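Local structure of acetylcholine-binding protein (Bulinus truncatus, 2BJ0) at residues I2-T5 with L6-Q9; Y61-L64 with L65-S68; S74-V77 with S78-W81; V103-K106 with D107-I111. The protein probably binds acetylcholine as a soluble, glycosylated pentamer built like the extracellular ligand-binding part of nicotinic acetylcholine receptors. All coordinates share one frame; numbering follows the deposited sequence.

Interaction 1: I2-T5 with L6-Q9; sequences IRWT and LLNQ
The indole of W4 is the flat group here: I2 lies on one face, its CG1 3.7 Å above the ring plane and over its centre, while L7 CD2 meets the benzo part obliquely, 3.9 Å from W4 CE3. These residues sit at the start of helix 4-12, the N-terminal helix of the receptor-type ligand-binding domain, where R3 is the N-cap and also the centre of an inverse gamma turn. I2 can lie on the ring because its CG1 is turned between the backbone N and the carbonyl carbon (chi1 54°). That branch carries CD1 on toward the helix, where I2 CD1 touches L7 CD2 at 3.8 Å, so one methyl of L7 packs against both I2 and W4. The W4 and L7 side chains run alongside each other and point the same way; V16 and D15 of a second subunit pack on this hydrophobic patch. On the R3 side the packing is thinner: R3 CG comes within 4.1 Å of L6 CB, and the R3 chain continues fully extended. The backbone closes the first turn. R3 O accepts from L6 N at 3.0 Å, the donor standing well above the carbonyl plane, and receives a weak second bond from L7 N. One step on, the regular helical pattern sets in: N8 N donates to W4 O over 3.3 Å, tilted 18° from the carbonyl plane, with N8 CG lying 3.6 Å from that same W4 oxygen.

Interaction 2: Y61-L64 with L65-S68; sequences YSSL and LSSS
S66 turns its hydroxyl between its own backbone N and carbonyl carbon (chi1 52°), which swings OG back over S63, 3.7 Å from S63 CA. L65 CG lies opposite its carbonyl carbon (chi1 -72°), which lays the side chain along the L64 peptide, with L65 CD2 3.9 Å from L64 O. Both leucines are buried, while S66 stays at the surface. The backbone winds in a tight turn: S62 O receives two weak bonds, from L65 N and from S66 N, each at 3.4 Å, whereas L64 N makes a firmer one to Y61 O. A water ties the outer side together, donating to S63 O at 2.9 Å and bonding S66 OG at the same length. L65 O is a well-used acceptor. S68 OG donates to it over 3.2 Å, in the carbonyl plane and on a lone pair; S68 N and the ammonium of K106 bond to it as well, which should help to fix the turn from L65 to S68. An alanine in place of L65 would keep these backbone bonds but would probably open a gap beside I2, L70 and V73, leaving their side chains less firmly packed. The loop lies between strands 45-57 and 72-76 and leans on helix 4-12, with S63 touching L6 and L64 touching L7, while L64 and L65 reach L75 and V73 of strand 72-76.

Interaction 3: S74-V77 with S78-W81; sequences SLPV and SKMW
L75 and M80 cross at about a right angle, touching through their ends, L75 CD1 and M80 CE, at 4.2 Å. They bracket the place where strand 72-76 of this immunoglobulin-like beta domain gives way to a short 3-10 turn. M80 reaches back because its chain bends at its last torsion (chi3 76°), which brings the terminal methyl round to the leucine. Both side chains are buried, and V104 of strand 101-105 packs against each of them. On the outer side of the turn P76 and K79 make a different pair. Their side chains meet at a slant, K79 CG lying 3.9 Å from P76 CD, so that the aliphatic base of the lysine rests on the proline ring before the chain leads away; D15 of a second subunit packs on both. S78, one residue before K79, comes up to the same proline, its OG 3.8 Å from P76 CB, an apolar neighbour for a hydroxyl. Two backbone bonds shape the turn. The weak one, 3.5 Å long, runs almost straight from M80 N to V77 O. Beyond it the chain heads inward to W81, whose ring meets W56 edge-to-face, while K79 O accepts from T11 OG1 at the helix 4-12 end of the fold. The stronger bond, from K79 N to P76 O, spans 3.0 Å. Its donor stands 48° out of the carbonyl plane. K79 CB follows it in, lying 3.3 Å from P76 O.

Interaction 4: V103-K106 with D107-I111; sequences VVSK and DGSVI
V103 and I111 hold the regular end of this contact through two reciprocal backbone bonds, V103 N to I111 O and I111 N to V103 O, both 2.9 Å long. Next to them V104 faces V110 as a non-hydrogen-bonded pair, V104 CG2 lying 4.3 Å from V110 CG2; both valines are buried against M80. This is the firm side of a beta hairpin of strands 101-105 and 109-121, and its other end is a type I turn from S105 to G108 followed by a G1 bulge. S105 uses both backbone groups there: S105 N donates almost straight to S109 O, and S105 O accepts from G108 N. G108 takes a positive phi (89°), at which a side chain would jam against the preceding carbonyl oxygen. The turn is more open to solvent, with D107 exposed. D107 OD1 nevertheless has two donors, S109 OG at 2.9 Å on its syn lone pair and S109 N at 3.2 Å from above the carboxylate plane, the second forming an Asx turn. S105 CB rests 3.6 Å from S109 OG. An alanine at S109 would remove the hydroxyl donor to D107 OD1, leaving the bond from the S109 backbone N, and the carboxylate would probably be freer to turn. K106 bends away from the hairpin, and its NZ bonds S68 O in the loop alongside.

Overall arrangement
The four contacts gather at the helix-bearing end of the subunit. Interactions 1 and 2, with centres 9 Å apart, are joined by a probable hydrogen bond from R3 N to L64 O (3.2 Å). Interaction 2 reaches interaction 4 through K106 NZ, 2.8 Å from S68 O, and meets interaction 3 where Y61 CE2 lies 3.7 Å from M80 SD. The same methionine packs on the hairpin of interaction 4, M80 CE 3.5 Å from V104 CG2. Interactions 1 and 4 do not touch, their nearest atoms being about 7 Å apart. Interactions 1, 3 and, through V103, 4 border the second subunit. The vicinal disulfide C186-C187, a hallmark of the agonist site in acetylcholine-binding proteins and nicotinic alpha subunits, belongs to none of them.

Interaction 1: I2-T5 with L6-Q9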
ATOM      1  N   ILE A   2      13.306 -14.178 -25.778  1.00 44.91           N
ATOM      2  CA  ILE A   2      12.116 -15.012 -25.985  1.00 42.87           C
ATOM      3  C   ILE A   2      11.315 -14.360 -27.127  1.00 42.23           C
ATOM      4  O   ILE A   2      11.669 -13.256 -27.597  1.00 42.52           O
ATOM      5  CB  ILE A   2      11.242 -15.016 -24.707  1.00 42.84           C
ATOM      6  CG1 ILE A   2      10.909 -13.581 -24.286  1.00 41.86           C
ATOM      7  CG2 ILE A   2      11.928 -15.758 -23.553  1.00 42.64           C
ATOM      8  CD1 ILE A   2       9.818 -13.468 -23.216  1.00 42.77           C
ATOM      9  N   ARG A   3      10.213 -14.992 -27.538  1.00 39.64           N
ATOM     10  CA  ARG A   3       9.342 -14.412 -28.557  1.00 37.20           C
ATOM     11  C   ARG A   3       8.478 -13.292 -27.975  1.00 35.95           C
ATOM     12  O   ARG A   3       7.327 -13.518 -27.584  1.00 34.72           O
ATOM     13  CB  ARG A   3       8.474 -15.506 -29.186  1.00 37.65           C
ATOM     14  CG  ARG A   3       7.905 -15.146 -30.525  1.00 36.85           C
ATOM     15  CD  ARG A   3       7.364 -16.352 -31.246  1.00 38.04           C
ATOM     16  NE  ARG A   3       6.620 -15.994 -32.438  1.00 38.68           N
ATOM     17  CZ  ARG A   3       6.224 -16.877 -33.340  1.00 41.35           C
ATOM     18  NH1 ARG A   3       6.516 -18.169 -33.174  1.00 41.71           N
ATOM     19  NH2 ARG A   3       5.529 -16.479 -34.406  1.00 40.94           N
ATOM     20  N   TRP A   4       9.037 -12.079 -27.946  1.00 33.59           N
ATOM     21  CA  TRP A   4       8.404 -10.925 -27.282  1.00 32.64           C
ATOM     22  C   TRP A   4       7.047 -10.546 -27.821  1.00 31.38           C
ATOM     23  O   TRP A   4       6.157 -10.177 -27.072  1.00 31.73           O
ATOM     24  CB  TRP A   4       9.320  -9.700 -27.326  1.00 32.22           C
ATOM     25  CG  TRP A   4      10.568  -9.892 -26.549  1.00 31.83           C
ATOM     26  CD1 TRP A   4      11.790 -10.153 -27.045  1.00 32.96           C
ATOM     27  CD2 TRP A   4      10.717  -9.823 -25.115  1.00 32.16           C
ATOM     28  NE1 TRP A   4      12.704 -10.259 -26.022  1.00 33.63           N
ATOM     29  CE2 TRP A   4      12.065 -10.062 -24.824  1.00 30.81           C
ATOM     30  CE3 TRP A   4       9.828  -9.596 -24.041  1.00 33.05           C
ATOM     31  CZ2 TRP A   4      12.576 -10.072 -23.506  1.00 31.89           C
ATOM     32  CZ3 TRP A   4      10.328  -9.603 -22.738  1.00 33.19           C
ATOM     33  CH2 TRP A   4      11.693  -9.834 -22.485  1.00 31.62           C
ATOM     34  N   THR A   5       6.876 -10.659 -29.129  1.00 30.26           N
ATOM     35  CA  THR A   5       5.592 -10.373 -29.733  1.00 29.37           C
ATOM     36  C   THR A   5       4.498 -11.351 -29.305  1.00 28.45           C
ATOM     37  O   THR A   5       3.334 -11.017 -29.347  1.00 28.33           O
ATOM     38  CB  THR A   5       5.721 -10.394 -31.251  1.00 29.30           C
ATOM     39  OG1 THR A   5       6.611 -11.452 -31.619  1.00 28.72           O
ATOM     40  CG2 THR A   5       6.411  -9.119 -31.743  1.00 28.81           C
ATOM     41  N   LEU A   6       4.862 -12.580 -28.940  1.00 28.86           N
ATOM     42  CA  LEU A   6       3.855 -13.491 -28.412  1.00 28.81           C
ATOM     43  C   LEU A   6       3.402 -13.006 -27.017  1.00 29.83           C
ATOM     44  O   LEU A   6       2.228 -13.058 -26.676  1.00 30.25           O
ATOM     45  CB  LEU A   6       4.398 -14.919 -28.335  1.00 28.66           C
ATOM     46  CG  LEU A   6       3.413 -15.975 -27.822  1.00 27.50           C
ATOM     47  CD1 LEU A   6       2.129 -16.004 -28.596  1.00 26.43           C
ATOM     48  CD2 LEU A   6       4.092 -17.314 -27.912  1.00 27.58           C
ATOM     49  N   LEU A   7       4.348 -12.513 -26.231  1.00 30.69           N
ATOM     50  CA  LEU A   7       4.045 -12.007 -24.905  1.00 32.90           C
ATOM     51  C   LEU A   7       3.004 -10.901 -24.994  1.00 33.85           C
ATOM     52  O   LEU A   7       2.142 -10.767 -24.129  1.00 35.79           O
ATOM     53  CB  LEU A   7       5.330 -11.540 -24.217  1.00 32.44           C
ATOM     54  CG  LEU A   7       5.373 -11.561 -22.704  1.00 33.73           C
ATOM     55  CD1 LEU A   7       4.818 -12.888 -22.139  1.00 34.02           C
ATOM     56  CD2 LEU A   7       6.803 -11.338 -22.291  1.00 34.15           C
ATOM     57  N   ASN A   8       3.031 -10.139 -26.075  1.00 34.61           N
ATOM     58  CA  ASN A   8       2.009  -9.132 -26.286  1.00 35.31           C
ATOM     59  C   ASN A   8       0.602  -9.696 -26.487  1.00 34.26           C
ATOM     60  O   ASN A   8      -0.368  -9.077 -26.059  1.00 35.38           O
ATOM     61  CB  ASN A   8       2.400  -8.226 -27.460  1.00 37.02           C
ATOM     62  CG  ASN A   8       3.727  -7.511 -27.230  1.00 39.62           C
ATOM     63  OD1 ASN A   8       4.279  -7.498 -26.105  1.00 43.22           O
ATOM     64  ND2 ASN A   8       4.251  -6.907 -28.297  1.00 43.12           N
ATOM     65  N   GLN A   9       0.469 -10.845 -27.152  1.00 31.87           N
ATOM     66  CA  GLN A   9      -0.829 -11.549 -27.177  1.00 29.91           C
ATOM     67  C   GLN A   9      -1.188 -12.052 -25.757  1.00 27.78           C
ATOM     68  O   GLN A   9      -2.297 -11.840 -25.287  1.00 28.99           O
ATOM     69  CB  GLN A   9      -0.830 -12.734 -28.179  1.00 29.59           C
ATOM     70  CG  GLN A   9      -2.138 -13.538 -28.138  1.00 30.73           C
ATOM     71  CD  GLN A   9      -2.093 -14.871 -28.869  1.00 31.57           C
ATOM     72  OE1 GLN A   9      -1.035 -15.286 -29.336  1.00 33.14           O
ATOM     73  NE2 GLN A   9      -3.250 -15.540 -28.970  1.00 30.57           N
TER

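Interaction 2: Y61-L64 with L65-S68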
ATOM      1  N   TYR A  61       1.347 -20.974 -25.231  1.00 29.89           N
ATOM      2  CA  TYR A  61       2.521 -20.403 -24.549  1.00 29.33           C
ATOM      3  C   TYR A  61       3.826 -21.075 -24.952  1.00 30.87           C
ATOM      4  O   TYR A  61       4.898 -20.483 -24.801  1.00 30.54           O
ATOM      5  CB  TYR A  61       2.417 -20.468 -22.998  1.00 27.97           C
ATOM      6  CG  TYR A  61       1.377 -19.595 -22.296  1.00 25.09           C
ATOM      7  CD1 TYR A  61       0.397 -18.887 -23.003  1.00 23.84           C
ATOM      8  CD2 TYR A  61       1.351 -19.527 -20.894  1.00 24.80           C
ATOM      9  CE1 TYR A  61      -0.590 -18.128 -22.330  1.00 25.26           C
ATOM     10  CE2 TYR A  61       0.387 -18.771 -20.221  1.00 23.94           C
ATOM     11  CZ  TYR A  61      -0.573 -18.084 -20.931  1.00 25.38           C
ATOM     12  OH  TYR A  61      -1.516 -17.349 -20.236  1.00 26.85           O
ATOM     13  N   SER A  62       3.756 -22.306 -25.454  1.00 32.00           N
ATOM     14  CA  SER A  62       4.997 -23.052 -25.761  1.00 33.36           C
ATOM     15  C   SER A  62       5.881 -22.355 -26.809  1.00 33.80           C
ATOM     16  O   SER A  62       7.078 -22.584 -26.858  1.00 34.76           O
ATOM     17  CB  SER A  62       4.680 -24.468 -26.250  1.00 33.02           C
ATOM     18  OG  SER A  62       4.042 -24.422 -27.519  1.00 34.33           O
ATOM     19  N   SER A  63       5.285 -21.512 -27.643  1.00 34.24           N
ATOM     20  CA  SER A  63       6.029 -20.802 -28.668  1.00 34.77           C
ATOM     21  C   SER A  63       6.849 -19.649 -28.103  1.00 35.45           C
ATOM     22  O   SER A  63       7.533 -18.942 -28.834  1.00 34.02           O
ATOM     23  CB  SER A  63       5.071 -20.273 -29.715  1.00 34.86           C
ATOM     24  OG  SER A  63       4.666 -21.345 -30.531  1.00 36.34           O
ATOM     25  N   LEU A  64       6.754 -19.445 -26.799  1.00 36.32           N
ATOM     26  CA  LEU A  64       7.480 -18.372 -26.161  1.00 38.13           C
ATOM     27  C   LEU A  64       8.953 -18.729 -26.152  1.00 39.27           C
ATOM     28  O   LEU A  64       9.806 -17.853 -26.232  1.00 39.34           O
ATOM     29  CB  LEU A  64       6.954 -18.172 -24.734  1.00 38.04           C
ATOM     30  CG  LEU A  64       7.150 -16.853 -23.983  1.00 38.98           C
ATOM     31  CD1 LEU A  64       6.563 -15.613 -24.704  1.00 37.00           C
ATOM     32  CD2 LEU A  64       6.531 -17.007 -22.596  1.00 38.20           C
ATOM     33  N   LEU A  65       9.236 -20.024 -26.092  1.00 41.26           N
ATOM     34  CA  LEU A  65      10.592 -20.523 -25.879  1.00 43.97           C
ATOM     35  C   LEU A  65      11.187 -21.350 -27.013  1.00 46.09           C
ATOM     36  O   LEU A  65      12.404 -21.367 -27.170  1.00 47.47           O
ATOM     37  CB  LEU A  65      10.649 -21.362 -24.599  1.00 43.17           C
ATOM     38  CG  LEU A  65      10.554 -20.605 -23.275  1.00 42.72           C
ATOM     39  CD1 LEU A  65      10.754 -21.583 -22.143  1.00 41.58           C
ATOM     40  CD2 LEU A  65      11.572 -19.450 -23.199  1.00 41.64           C
ATOM     41  N   SER A  66      10.335 -22.041 -27.770  1.00 48.40           N
ATOM     42  CA  SER A  66      10.730 -23.033 -28.789  1.00 50.66           C
ATOM     43  C   SER A  66      12.056 -22.791 -29.563  1.00 52.02           C
ATOM     44  O   SER A  66      12.736 -23.754 -29.951  1.00 52.46           O
ATOM     45  CB  SER A  66       9.565 -23.290 -29.760  1.00 50.35           C
ATOM     46  OG  SER A  66       9.078 -22.065 -30.287  1.00 51.35           O
ATOM     47  N   SER A  67      12.417 -21.521 -29.771  1.00 53.30           N
ATOM     48  CA  SER A  67      13.679 -21.173 -30.432  1.00 54.60           C
ATOM     49  C   SER A  67      14.609 -20.303 -29.571  1.00 55.02           C
ATOM     50  O   SER A  67      15.278 -19.393 -30.066  1.00 55.54           O
ATOM     51  CB  SER A  67      13.396 -20.495 -31.776  1.00 54.87           C
ATOM     52  OG  SER A  67      12.551 -19.374 -31.592  1.00 56.67           O
ATOM     53  N   SER A  68      14.658 -20.590 -28.277  1.00 55.46           N
ATOM     54  CA  SER A  68      15.589 -19.908 -27.393  1.00 55.70           C
ATOM     55  C   SER A  68      16.344 -20.953 -26.577  1.00 55.79           C
ATOM     56  O   SER A  68      15.893 -22.112 -26.443  1.00 56.11           O
ATOM     57  CB  SER A  68      14.865 -18.903 -26.487  1.00 55.81           C
ATOM     58  OG  SER A  68      14.270 -19.548 -25.379  1.00 55.99           O
TER
HETATM   59  O   HOH W   1       8.909 -19.405 -31.312  1.00 40.41           O

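Interaction 3: S74-V77 with S78-W81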
ATOM      1  N   SER A  74      11.027 -17.278 -16.248  1.00 27.79           N
ATOM      2  CA  SER A  74      10.301 -16.649 -15.174  1.00 27.96           C
ATOM      3  C   SER A  74       9.825 -15.251 -15.628  1.00 27.43           C
ATOM      4  O   SER A  74      10.604 -14.467 -16.188  1.00 26.39           O
ATOM      5  CB  SER A  74      11.231 -16.548 -13.961  1.00 28.39           C
ATOM      6  OG  SER A  74      10.724 -15.695 -12.941  1.00 30.19           O
ATOM      7  N   LEU A  75       8.549 -14.960 -15.403  1.00 26.94           N
ATOM      8  CA  LEU A  75       7.941 -13.696 -15.784  1.00 27.05           C
ATOM      9  C   LEU A  75       7.126 -13.130 -14.635  1.00 26.79           C
ATOM     10  O   LEU A  75       6.615 -13.886 -13.793  1.00 27.33           O
ATOM     11  CB  LEU A  75       7.056 -13.874 -17.012  1.00 27.37           C
ATOM     12  CG  LEU A  75       7.739 -14.450 -18.265  1.00 28.68           C
ATOM     13  CD1 LEU A  75       6.711 -15.196 -19.137  1.00 28.45           C
ATOM     14  CD2 LEU A  75       8.437 -13.327 -19.014  1.00 28.14           C
ATOM     15  N   PRO A  76       6.986 -11.806 -14.599  1.00 26.53           N
ATOM     16  CA  PRO A  76       6.133 -11.184 -13.623  1.00 26.10           C
ATOM     17  C   PRO A  76       4.722 -11.673 -13.863  1.00 25.01           C
ATOM     18  O   PRO A  76       4.292 -11.829 -15.009  1.00 24.61           O
ATOM     19  CB  PRO A  76       6.219  -9.664 -13.962  1.00 25.82           C
ATOM     20  CG  PRO A  76       7.496  -9.517 -14.736  1.00 26.02           C
ATOM     21  CD  PRO A  76       7.588 -10.818 -15.517  1.00 26.91           C
ATOM     22  N   VAL A  77       4.045 -11.928 -12.766  1.00 24.62           N
ATOM     23  CA  VAL A  77       2.662 -12.282 -12.699  1.00 25.41           C
ATOM     24  C   VAL A  77       1.746 -11.367 -13.481  1.00 25.90           C
ATOM     25  O   VAL A  77       0.750 -11.828 -14.028  1.00 25.42           O
ATOM     26  CB  VAL A  77       2.267 -12.371 -11.207  1.00 25.05           C
ATOM     27  CG1 VAL A  77       0.896 -11.867 -10.927  1.00 28.46           C
ATOM     28  CG2 VAL A  77       2.451 -13.793 -10.711  1.00 26.92           C
ATOM     29  N   SER A  78       2.063 -10.074 -13.551  1.00 26.70           N
ATOM     30  CA  SER A  78       1.240  -9.132 -14.301  1.00 27.68           C
ATOM     31  C   SER A  78       1.231  -9.394 -15.816  1.00 28.41           C
ATOM     32  O   SER A  78       0.425  -8.808 -16.527  1.00 29.29           O
ATOM     33  CB  SER A  78       1.752  -7.712 -14.066  1.00 28.54           C
ATOM     34  OG  SER A  78       3.070  -7.621 -14.568  1.00 29.79           O
ATOM     35  N   LYS A  79       2.124 -10.251 -16.315  1.00 28.11           N
ATOM     36  CA  LYS A  79       2.246 -10.498 -17.761  1.00 28.72           C
ATOM     37  C   LYS A  79       1.266 -11.545 -18.317  1.00 28.80           C
ATOM     38  O   LYS A  79       1.145 -11.683 -19.521  1.00 29.34           O
ATOM     39  CB  LYS A  79       3.680 -10.892 -18.127  1.00 28.90           C
ATOM     40  CG  LYS A  79       4.664  -9.725 -17.900  1.00 32.18           C
ATOM     41  CD  LYS A  79       4.237  -8.522 -18.697  1.00 37.36           C
ATOM     42  CE  LYS A  79       4.689  -7.226 -18.017  1.00 42.84           C
ATOM     43  NZ  LYS A  79       4.148  -6.056 -18.755  1.00 45.46           N
ATOM     44  N   MET A  80       0.576 -12.268 -17.454  1.00 27.71           N
ATOM     45  CA  MET A  80      -0.384 -13.267 -17.946  1.00 28.68           C
ATOM     46  C   MET A  80      -1.528 -13.474 -16.977  1.00 27.36           C
ATOM     47  O   MET A  80      -1.467 -13.006 -15.846  1.00 28.37           O
ATOM     48  CB  MET A  80       0.338 -14.582 -18.192  1.00 27.44           C
ATOM     49  CG  MET A  80       0.908 -15.164 -16.938  1.00 29.77           C
ATOM     50  SD  MET A  80       1.413 -16.883 -17.185  1.00 33.86           S
ATOM     51  CE  MET A  80       2.920 -16.540 -18.091  1.00 32.85           C
ATOM     52  N   TRP A  81      -2.593 -14.132 -17.424  1.00 26.11           N
ATOM     53  CA  TRP A  81      -3.644 -14.523 -16.518  1.00 25.57           C
ATOM     54  C   TRP A  81      -3.049 -15.483 -15.499  1.00 25.12           C
ATOM     55  O   TRP A  81      -2.258 -16.365 -15.867  1.00 24.59           O
ATOM     56  CB  TRP A  81      -4.742 -15.229 -17.299  1.00 25.22           C
ATOM     57  CG  TRP A  81      -5.864 -15.706 -16.445  1.00 23.92           C
ATOM     58  CD1 TRP A  81      -6.986 -15.022 -16.134  1.00 23.93           C
ATOM     59  CD2 TRP A  81      -5.972 -16.981 -15.796  1.00 23.96           C
ATOM     60  NE1 TRP A  81      -7.795 -15.785 -15.330  1.00 24.99           N
ATOM     61  CE2 TRP A  81      -7.184 -16.990 -15.096  1.00 24.67           C
ATOM     62  CE3 TRP A  81      -5.137 -18.118 -15.713  1.00 26.52           C
ATOM     63  CZ2 TRP A  81      -7.619 -18.097 -14.345  1.00 24.45           C
ATOM     64  CZ3 TRP A  81      -5.567 -19.227 -14.973  1.00 23.53           C
ATOM     65  CH2 TRP A  81      -6.792 -19.202 -14.301  1.00 24.04           C
TER

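Interaction 4: V103-K106 with D107-I111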
ATOM      1  N   VAL A 103       6.785 -19.244 -13.647  1.00 27.49           N
ATOM      2  CA  VAL A 103       7.771 -19.874 -14.513  1.00 27.74           C
ATOM      3  C   VAL A 103       7.061 -20.704 -15.553  1.00 28.88           C
ATOM      4  O   VAL A 103       6.260 -21.578 -15.220  1.00 27.31           O
ATOM      5  CB  VAL A 103       8.727 -20.787 -13.748  1.00 28.49           C
ATOM      6  CG1 VAL A 103       9.654 -21.520 -14.735  1.00 27.31           C
ATOM      7  CG2 VAL A 103       9.530 -19.992 -12.689  1.00 28.55           C
ATOM      8  N   VAL A 104       7.361 -20.391 -16.810  1.00 29.23           N
ATOM      9  CA  VAL A 104       6.750 -20.995 -17.979  1.00 30.49           C
ATOM     10  C   VAL A 104       7.766 -21.971 -18.575  1.00 30.82           C
ATOM     11  O   VAL A 104       8.920 -21.608 -18.792  1.00 29.75           O
ATOM     12  CB  VAL A 104       6.407 -19.916 -19.036  1.00 30.21           C
ATOM     13  CG1 VAL A 104       5.681 -20.508 -20.189  1.00 29.66           C
ATOM     14  CG2 VAL A 104       5.596 -18.800 -18.419  1.00 29.94           C
ATOM     15  N   SER A 105       7.319 -23.206 -18.801  1.00 31.86           N
ATOM     16  CA  SER A 105       8.133 -24.273 -19.385  1.00 32.67           C
ATOM     17  C   SER A 105       7.982 -24.309 -20.886  1.00 33.40           C
ATOM     18  O   SER A 105       7.046 -23.720 -21.419  1.00 33.10           O
ATOM     19  CB  SER A 105       7.689 -25.616 -18.824  1.00 32.35           C
ATOM     20  OG  SER A 105       7.928 -25.654 -17.430  1.00 32.73           O
ATOM     21  N   LYS A 106       8.868 -25.057 -21.559  1.00 35.36           N
ATOM     22  CA  LYS A 106       8.860 -25.182 -23.035  1.00 36.83           C
ATOM     23  C   LYS A 106       7.560 -25.717 -23.607  1.00 36.85           C
ATOM     24  O   LYS A 106       7.217 -25.412 -24.737  1.00 37.07           O
ATOM     25  CB  LYS A 106      10.016 -26.062 -23.546  1.00 37.93           C
ATOM     26  CG  LYS A 106      11.387 -25.364 -23.540  1.00 40.22           C
ATOM     27  CD  LYS A 106      12.152 -25.474 -24.881  1.00 43.43           C
ATOM     28  CE  LYS A 106      13.454 -24.637 -24.792  1.00 44.55           C
ATOM     29  NZ  LYS A 106      13.846 -23.926 -26.057  1.00 48.22           N
ATOM     30  N   ASP A 107       6.829 -26.517 -22.846  1.00 36.60           N
ATOM     31  CA  ASP A 107       5.556 -26.999 -23.351  1.00 36.90           C
ATOM     32  C   ASP A 107       4.347 -26.097 -22.972  1.00 35.75           C
ATOM     33  O   ASP A 107       3.196 -26.428 -23.249  1.00 35.19           O
ATOM     34  CB  ASP A 107       5.346 -28.450 -22.918  1.00 37.29           C
ATOM     35  CG  ASP A 107       5.059 -28.581 -21.432  1.00 41.22           C
ATOM     36  OD1 ASP A 107       5.332 -27.630 -20.656  1.00 43.17           O
ATOM     37  OD2 ASP A 107       4.541 -29.608 -20.946  1.00 44.17           O
ATOM     38  N   GLY A 108       4.611 -24.953 -22.337  1.00 35.35           N
ATOM     39  CA  GLY A 108       3.532 -24.012 -22.046  1.00 33.86           C
ATOM     40  C   GLY A 108       2.865 -24.294 -20.715  1.00 33.52           C
ATOM     41  O   GLY A 108       1.843 -23.683 -20.390  1.00 33.43           O
ATOM     42  N   SER A 109       3.432 -25.200 -19.921  1.00 32.50           N
ATOM     43  CA  SER A 109       2.921 -25.354 -18.573  1.00 32.28           C
ATOM     44  C   SER A 109       3.505 -24.252 -17.683  1.00 31.06           C
ATOM     45  O   SER A 109       4.594 -23.758 -17.948  1.00 30.95           O
ATOM     46  CB  SER A 109       3.117 -26.770 -18.017  1.00 32.54           C
ATOM     47  OG  SER A 109       4.478 -27.092 -17.974  1.00 36.83           O
ATOM     48  N   VAL A 110       2.749 -23.845 -16.665  1.00 29.88           N
ATOM     49  CA  VAL A 110       3.116 -22.684 -15.840  1.00 29.19           C
ATOM     50  C   VAL A 110       3.081 -23.086 -14.394  1.00 28.93           C
ATOM     51  O   VAL A 110       2.178 -23.796 -13.983  1.00 29.02           O
ATOM     52  CB  VAL A 110       2.136 -21.487 -16.032  1.00 29.10           C
ATOM     53  CG1 VAL A 110       2.597 -20.299 -15.209  1.00 27.76           C
ATOM     54  CG2 VAL A 110       2.028 -21.078 -17.529  1.00 26.64           C
ATOM     55  N   ILE A 111       4.062 -22.640 -13.623  1.00 27.82           N
ATOM     56  CA  ILE A 111       4.070 -22.877 -12.197  1.00 28.86           C
ATOM     57  C   ILE A 111       4.118 -21.524 -11.491  1.00 27.94           C
ATOM     58  O   ILE A 111       4.861 -20.611 -11.922  1.00 26.83           O
ATOM     59  CB  ILE A 111       5.282 -23.769 -11.761  1.00 29.32           C
ATOM     60  CG1 ILE A 111       5.262 -25.103 -12.537  1.00 31.95           C
ATOM     61  CG2 ILE A 111       5.182 -24.041 -10.259  1.00 30.39           C
ATOM     62  CD1 ILE A 111       6.547 -26.052 -12.393  1.00 31.34           C
TER